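Local coordinates for protein succinate dehydrogenase subunit D (Mycolicibacterium smegmatis MC2 51, PDB 6LUM) that probably serves as a haem- and menaquinone-binding membrane subunit of succinate dehydrogenase, passing electrons from succinate oxidation to the quinone pool, at residues F60-H65 / M98-L103. Numbering follows the deposited sequence.
With HEM (protoporphyrin IX containing Fe), chain S; MQ9 (menaquinone-9), chain C.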
ATOM      1  N   PHE B  60     -46.359  -9.669  -9.585  1.00  6.50           N
ATOM      2  CA  PHE B  60     -47.506  -9.290 -10.400  1.00  6.50           C
ATOM      3  C   PHE B  60     -47.478  -9.972 -11.757  1.00  6.50           C
ATOM      4  O   PHE B  60     -48.450 -10.617 -12.149  1.00  6.50           O
ATOM      5  CB  PHE B  60     -47.543  -7.779 -10.561  1.00  6.50           C
ATOM      6  CG  PHE B  60     -47.595  -7.050  -9.264  1.00  6.50           C
ATOM      7  CD1 PHE B  60     -48.767  -6.985  -8.544  1.00  6.50           C
ATOM      8  CD2 PHE B  60     -46.469  -6.446  -8.752  1.00  6.50           C
ATOM      9  CE1 PHE B  60     -48.815  -6.322  -7.345  1.00  6.50           C
ATOM     10  CE2 PHE B  60     -46.514  -5.783  -7.554  1.00  6.50           C
ATOM     11  CZ  PHE B  60     -47.687  -5.721  -6.851  1.00  6.50           C
ATOM     12  N   LEU B  61     -46.364  -9.857 -12.484  1.00  6.24           N
ATOM     13  CA  LEU B  61     -46.336 -10.401 -13.841  1.00  6.24           C
ATOM     14  C   LEU B  61     -46.615 -11.900 -13.856  1.00  6.24           C
ATOM     15  O   LEU B  61     -47.535 -12.360 -14.537  1.00  6.24           O
ATOM     16  CB  LEU B  61     -45.002 -10.087 -14.506  1.00  6.24           C
ATOM     17  CG  LEU B  61     -44.728  -8.615 -14.785  1.00  6.24           C
ATOM     18  CD1 LEU B  61     -43.335  -8.440 -15.275  1.00  6.24           C
ATOM     19  CD2 LEU B  61     -45.680  -8.071 -15.785  1.00  6.24           C
ATOM     20  N   ALA B  62     -45.858 -12.680 -13.085  1.00  3.58           N
ATOM     21  CA  ALA B  62     -45.965 -14.132 -13.147  1.00  3.58           C
ATOM     22  C   ALA B  62     -47.267 -14.636 -12.548  1.00  3.58           C
ATOM     23  O   ALA B  62     -47.884 -15.555 -13.096  1.00  3.58           O
ATOM     24  CB  ALA B  62     -44.779 -14.774 -12.440  1.00  3.58           C
ATOM     25  N   LEU B  63     -47.716 -14.066 -11.430  1.00  5.44           N
ATOM     26  CA  LEU B  63     -48.947 -14.575 -10.849  1.00  5.44           C
ATOM     27  C   LEU B  63     -50.165 -14.151 -11.650  1.00  5.44           C
ATOM     28  O   LEU B  63     -51.126 -14.917 -11.741  1.00  5.44           O
ATOM     29  CB  LEU B  63     -49.065 -14.136  -9.396  1.00  5.44           C
ATOM     30  CG  LEU B  63     -48.054 -14.782  -8.449  1.00  5.44           C
ATOM     31  CD1 LEU B  63     -48.512 -14.626  -7.033  1.00  5.44           C
ATOM     32  CD2 LEU B  63     -47.848 -16.239  -8.766  1.00  5.44           C
ATOM     33  N   GLY B  64     -50.153 -12.968 -12.262  1.00  6.23           N
ATOM     34  CA  GLY B  64     -51.247 -12.607 -13.141  1.00  6.23           C
ATOM     35  C   GLY B  64     -51.293 -13.466 -14.384  1.00  6.23           C
ATOM     36  O   GLY B  64     -52.372 -13.850 -14.839  1.00  6.23           O
ATOM     37  N   HIS B  65     -50.128 -13.783 -14.950  1.00  9.83           N
ATOM     38  CA  HIS B  65     -50.070 -14.731 -16.053  1.00  9.83           C
ATOM     39  C   HIS B  65     -50.693 -16.060 -15.665  1.00  9.83           C
ATOM     40  O   HIS B  65     -51.555 -16.587 -16.375  1.00  9.83           O
ATOM     41  CB  HIS B  65     -48.622 -14.931 -16.472  1.00  9.83           C
ATOM     42  CG  HIS B  65     -48.464 -15.612 -17.786  1.00  9.83           C
ATOM     43  ND1 HIS B  65     -48.275 -16.966 -17.899  1.00  9.83           N
ATOM     44  CD2 HIS B  65     -48.462 -15.126 -19.046  1.00  9.83           C
ATOM     45  CE1 HIS B  65     -48.170 -17.287 -19.173  1.00  9.83           C
ATOM     46  NE2 HIS B  65     -48.282 -16.188 -19.889  1.00  9.83           N
ATOM     47  N   MET B  98     -43.620  -9.444 -22.915  1.00  5.01           N
ATOM     48  CA  MET B  98     -42.217  -9.107 -23.120  1.00  5.01           C
ATOM     49  C   MET B  98     -41.509  -8.835 -21.802  1.00  5.01           C
ATOM     50  O   MET B  98     -40.387  -9.310 -21.583  1.00  5.01           O
ATOM     51  CB  MET B  98     -42.085  -7.909 -24.038  1.00  5.01           C
ATOM     52  CG  MET B  98     -40.672  -7.672 -24.500  1.00  5.01           C
ATOM     53  SD  MET B  98     -40.036  -8.980 -25.542  1.00  5.01           S
ATOM     54  CE  MET B  98     -39.715  -8.083 -27.032  1.00  5.01           C
ATOM     55  N   ALA B  99     -42.139  -8.067 -20.914  1.00 24.51           N
ATOM     56  CA  ALA B  99     -41.561  -7.830 -19.601  1.00 24.51           C
ATOM     57  C   ALA B  99     -41.427  -9.122 -18.820  1.00 24.51           C
ATOM     58  O   ALA B  99     -40.422  -9.339 -18.143  1.00 24.51           O
ATOM     59  CB  ALA B  99     -42.411  -6.836 -18.830  1.00 24.51           C
ATOM     60  N   LEU B 100     -42.429  -9.994 -18.896  1.00  6.36           N
ATOM     61  CA  LEU B 100     -42.345 -11.277 -18.218  1.00  6.36           C
ATOM     62  C   LEU B 100     -41.158 -12.082 -18.719  1.00  6.36           C
ATOM     63  O   LEU B 100     -40.365 -12.584 -17.924  1.00  6.36           O
ATOM     64  CB  LEU B 100     -43.650 -12.039 -18.407  1.00  6.36           C
ATOM     65  CG  LEU B 100     -43.855 -13.413 -17.793  1.00  6.36           C
ATOM     66  CD1 LEU B 100     -43.472 -13.422 -16.360  1.00  6.36           C
ATOM     67  CD2 LEU B 100     -45.280 -13.779 -17.932  1.00  6.36           C
ATOM     68  N   LEU B 101     -40.991 -12.188 -20.037  1.00  5.19           N
ATOM     69  CA  LEU B 101     -39.869 -12.941 -20.588  1.00  5.19           C
ATOM     70  C   LEU B 101     -38.540 -12.386 -20.119  1.00  5.19           C
ATOM     71  O   LEU B 101     -37.689 -13.126 -19.623  1.00  5.19           O
ATOM     72  CB  LEU B 101     -39.929 -12.936 -22.110  1.00  5.19           C
ATOM     73  CG  LEU B 101     -38.738 -13.510 -22.865  1.00  5.19           C
ATOM     74  CD1 LEU B 101     -38.844 -14.996 -22.977  1.00  5.19           C
ATOM     75  CD2 LEU B 101     -38.701 -12.903 -24.217  1.00  5.19           C
ATOM     76  N   TRP B 102     -38.342 -11.080 -20.255  1.00  4.90           N
ATOM     77  CA  TRP B 102     -37.033 -10.520 -19.946  1.00  4.90           C
ATOM     78  C   TRP B 102     -36.735 -10.579 -18.455  1.00  4.90           C
ATOM     79  O   TRP B 102     -35.669 -11.055 -18.050  1.00  4.90           O
ATOM     80  CB  TRP B 102     -36.937  -9.100 -20.490  1.00  4.90           C
ATOM     81  CG  TRP B 102     -36.527  -9.146 -21.903  1.00  4.90           C
ATOM     82  CD1 TRP B 102     -37.326  -9.358 -22.967  1.00  4.90           C
ATOM     83  CD2 TRP B 102     -35.199  -9.059 -22.409  1.00  4.90           C
ATOM     84  NE1 TRP B 102     -36.590  -9.387 -24.113  1.00  4.90           N
ATOM     85  CE2 TRP B 102     -35.276  -9.201 -23.796  1.00  4.90           C
ATOM     86  CE3 TRP B 102     -33.952  -8.854 -21.823  1.00  4.90           C
ATOM     87  CZ2 TRP B 102     -34.158  -9.146 -24.610  1.00  4.90           C
ATOM     88  CZ3 TRP B 102     -32.847  -8.802 -22.631  1.00  4.90           C
ATOM     89  CH2 TRP B 102     -32.955  -8.946 -24.008  1.00  4.90           C
ATOM     90  N   LEU B 103     -37.666 -10.126 -17.616  1.00  5.28           N
ATOM     91  CA  LEU B 103     -37.444 -10.170 -16.179  1.00  5.28           C
ATOM     92  C   LEU B 103     -37.253 -11.595 -15.692  1.00  5.28           C
ATOM     93  O   LEU B 103     -36.348 -11.867 -14.905  1.00  5.28           O
ATOM     94  CB  LEU B 103     -38.607  -9.514 -15.449  1.00  5.28           C
ATOM     95  CG  LEU B 103     -38.636  -7.993 -15.462  1.00  5.28           C
ATOM     96  CD1 LEU B 103     -39.778  -7.510 -14.638  1.00  5.28           C
ATOM     97  CD2 LEU B 103     -37.353  -7.434 -14.942  1.00  5.28           C
TER
HETATM   98  CHA HEM S 202     -46.104 -17.650 -22.891  1.00 12.45           C
HETATM   99  CHB HEM S 202     -49.267 -20.766 -21.029  1.00 12.45           C
HETATM  100  CHC HEM S 202     -46.798 -20.676 -16.949  1.00 12.45           C
HETATM  101  CHD HEM S 202     -43.917 -17.213 -18.700  1.00 12.45           C
HETATM  102  C1A HEM S 202     -47.167 -18.441 -22.581  1.00 12.45           C
HETATM  103  C2A HEM S 202     -48.372 -18.309 -23.357  1.00 12.45           C
HETATM  104  C3A HEM S 202     -49.233 -19.170 -22.853  1.00 12.45           C
HETATM  105  C4A HEM S 202     -48.586 -19.837 -21.755  1.00 12.45           C
HETATM  106  CMA HEM S 202     -50.679 -19.478 -23.273  1.00 12.45           C
HETATM  107  CAA HEM S 202     -48.460 -17.307 -24.538  1.00 12.45           C
HETATM  108  CBA HEM S 202     -49.839 -16.776 -24.906  1.00 12.45           C
HETATM  109  CGA HEM S 202     -50.053 -15.395 -24.374  1.00 12.45           C
HETATM  110  O1A HEM S 202     -51.214 -14.932 -24.351  1.00 12.45           O
HETATM  111  O2A HEM S 202     -49.068 -14.759 -23.960  1.00 12.45           O
HETATM  112  C1B HEM S 202     -48.865 -21.042 -19.772  1.00 12.45           C
HETATM  113  C2B HEM S 202     -49.433 -22.039 -18.929  1.00 12.45           C
HETATM  114  C3B HEM S 202     -48.753 -22.016 -17.786  1.00 12.45           C
HETATM  115  C4B HEM S 202     -47.722 -21.011 -17.903  1.00 12.45           C
HETATM  116  CMB HEM S 202     -50.631 -22.898 -19.364  1.00 12.45           C
HETATM  117  CAB HEM S 202     -48.936 -22.891 -16.534  1.00 12.45           C
HETATM  118  CBB HEM S 202     -49.565 -24.064 -16.558  1.00 12.45           C
HETATM  119  C1C HEM S 202     -45.808 -19.736 -17.085  1.00 12.45           C
HETATM  120  C2C HEM S 202     -44.825 -19.416 -16.086  1.00 12.45           C
HETATM  121  C3C HEM S 202     -44.037 -18.456 -16.577  1.00 12.45           C
HETATM  122  C4C HEM S 202     -44.489 -18.158 -17.896  1.00 12.45           C
HETATM  123  CMC HEM S 202     -44.775 -20.109 -14.713  1.00 12.45           C
HETATM  124  CAC HEM S 202     -42.823 -17.726 -15.978  1.00 12.45           C
HETATM  125  CBC HEM S 202     -42.229 -18.080 -14.842  1.00 12.45           C
HETATM  126  C1D HEM S 202     -44.236 -17.017 -20.006  1.00 12.45           C
HETATM  127  C2D HEM S 202     -43.602 -16.127 -20.927  1.00 12.45           C
HETATM  128  C3D HEM S 202     -44.195 -16.233 -22.100  1.00 12.45           C
HETATM  129  C4D HEM S 202     -45.241 -17.201 -21.949  1.00 12.45           C
HETATM  130  CMD HEM S 202     -42.426 -15.225 -20.592  1.00 12.45           C
HETATM  131  CAD HEM S 202     -43.832 -15.460 -23.376  1.00 12.45           C
HETATM  132  CBD HEM S 202     -43.433 -16.459 -24.448  1.00 12.45           C
HETATM  133  CGD HEM S 202     -42.713 -15.758 -25.549  1.00 12.45           C
HETATM  134  O1D HEM S 202     -42.417 -16.403 -26.576  1.00 12.45           O
HETATM  135  O2D HEM S 202     -42.446 -14.553 -25.392  1.00 12.45           O
HETATM  136  NA  HEM S 202     -47.253 -19.430 -21.591  1.00 12.45           N
HETATM  137  NB  HEM S 202     -47.819 -20.429 -19.136  1.00 12.45           N
HETATM  138  NC  HEM S 202     -45.577 -18.942 -18.181  1.00 12.45           N
HETATM  139  ND  HEM S 202     -45.247 -17.654 -20.658  1.00 12.45           N
HETATM  140 FE   HEM S 202     -46.437 -19.149 -19.903  1.00 12.45          FE
HETATM  141  C5  MQ9 C 201     -40.522  -3.503 -28.091  1.00  7.33           C
HETATM  142  C5M MQ9 C 201     -39.451  -2.531 -28.601  1.00  7.33           C
HETATM  143  C4  MQ9 C 201     -41.288  -4.227 -29.025  1.00  7.33           C
HETATM  144  O4  MQ9 C 201     -41.072  -4.055 -30.443  1.00  7.33           O
HETATM  145  C3  MQ9 C 201     -42.274  -5.126 -28.595  1.00  7.33           C
HETATM  146  C2  MQ9 C 201     -42.487  -5.293 -27.268  1.00  7.33           C
HETATM  147  C1  MQ9 C 201     -41.715  -4.558 -26.323  1.00  7.33           C
HETATM  148  O1  MQ9 C 201     -41.928  -4.727 -24.913  1.00  7.33           O
HETATM  149  C6  MQ9 C 201     -40.740  -3.668 -26.748  1.00  7.33           C
HETATM  150  C3A MQ9 C 201     -43.059  -5.872 -29.594  1.00  7.33           C
HETATM  151  C3B MQ9 C 201     -44.054  -6.785 -29.154  1.00  7.33           C
HETATM  152  C3C MQ9 C 201     -44.269  -6.960 -27.802  1.00  7.33           C
HETATM  153  C3D MQ9 C 201     -43.497  -6.219 -26.824  1.00  7.33           C
HETATM  154  C7  MQ9 C 201     -39.910  -2.901 -25.703  1.00  7.33           C
HETATM  155  C8  MQ9 C 201     -38.525  -3.661 -25.460  1.00  7.33           C
HETATM  156  C9  MQ9 C 201     -38.087  -3.995 -23.985  1.00  7.33           C
HETATM  157  C10 MQ9 C 201     -36.909  -4.880 -24.036  1.00  7.33           C
HETATM  158  C11 MQ9 C 201     -39.201  -4.692 -23.158  1.00  7.33           C
HETATM  159  C12 MQ9 C 201     -38.581  -5.491 -21.982  1.00  7.33           C
HETATM  160  C13 MQ9 C 201     -38.954  -4.894 -20.550  1.00  7.33           C
HETATM  161  C14 MQ9 C 201     -37.730  -4.527 -19.686  1.00  7.33           C
HETATM  162  C15 MQ9 C 201     -36.452  -5.144 -20.248  1.00  7.33           C
HETATM  163  C16 MQ9 C 201     -37.942  -5.038 -18.295  1.00  7.33           C
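Leu61 and Leu100 project past one another between helices 43-70 and 91-119; the axes of segments 60-65 and 98-103 approach to 9.8 Å, their directions 120° apart. Leu61 is the bump from the first helix. Its extended chi2 (173°) places CD1 in the hollow formed by Ala99 CB, the backbone N of Leu100 and Leu103 CD1; the last is 3.7 Å from Leu61 CD1, and the two leucine side chains cross at about a right angle. Leu100 returns the insertion. Its CD1 lies 4.1 Å from Leu61 CB and also meets Ala62, while its CD2 reaches the His65 ring obliquely, 3.6 Å from CD2 of that histidine. Leu100 CG also packs on the haem methyl CMD, 3.6 Å away, wedging the leucine between helix 43-70 and the porphyrin. The His65 imidazole lies beside the haem iron, but its modelled rotation, with carbon CE1 nearest the metal, is doubtful. An alanine at His65 removes the ring, which would probably leave the iron without this neighbour and open a gap beside Leu100 CD2. Helix 91-119 thus packs against haem through Leu100 and menaquinone through Met98 and Trp102, within the transmembrane helix bundle typical of succinate dehydrogenase membrane subunits.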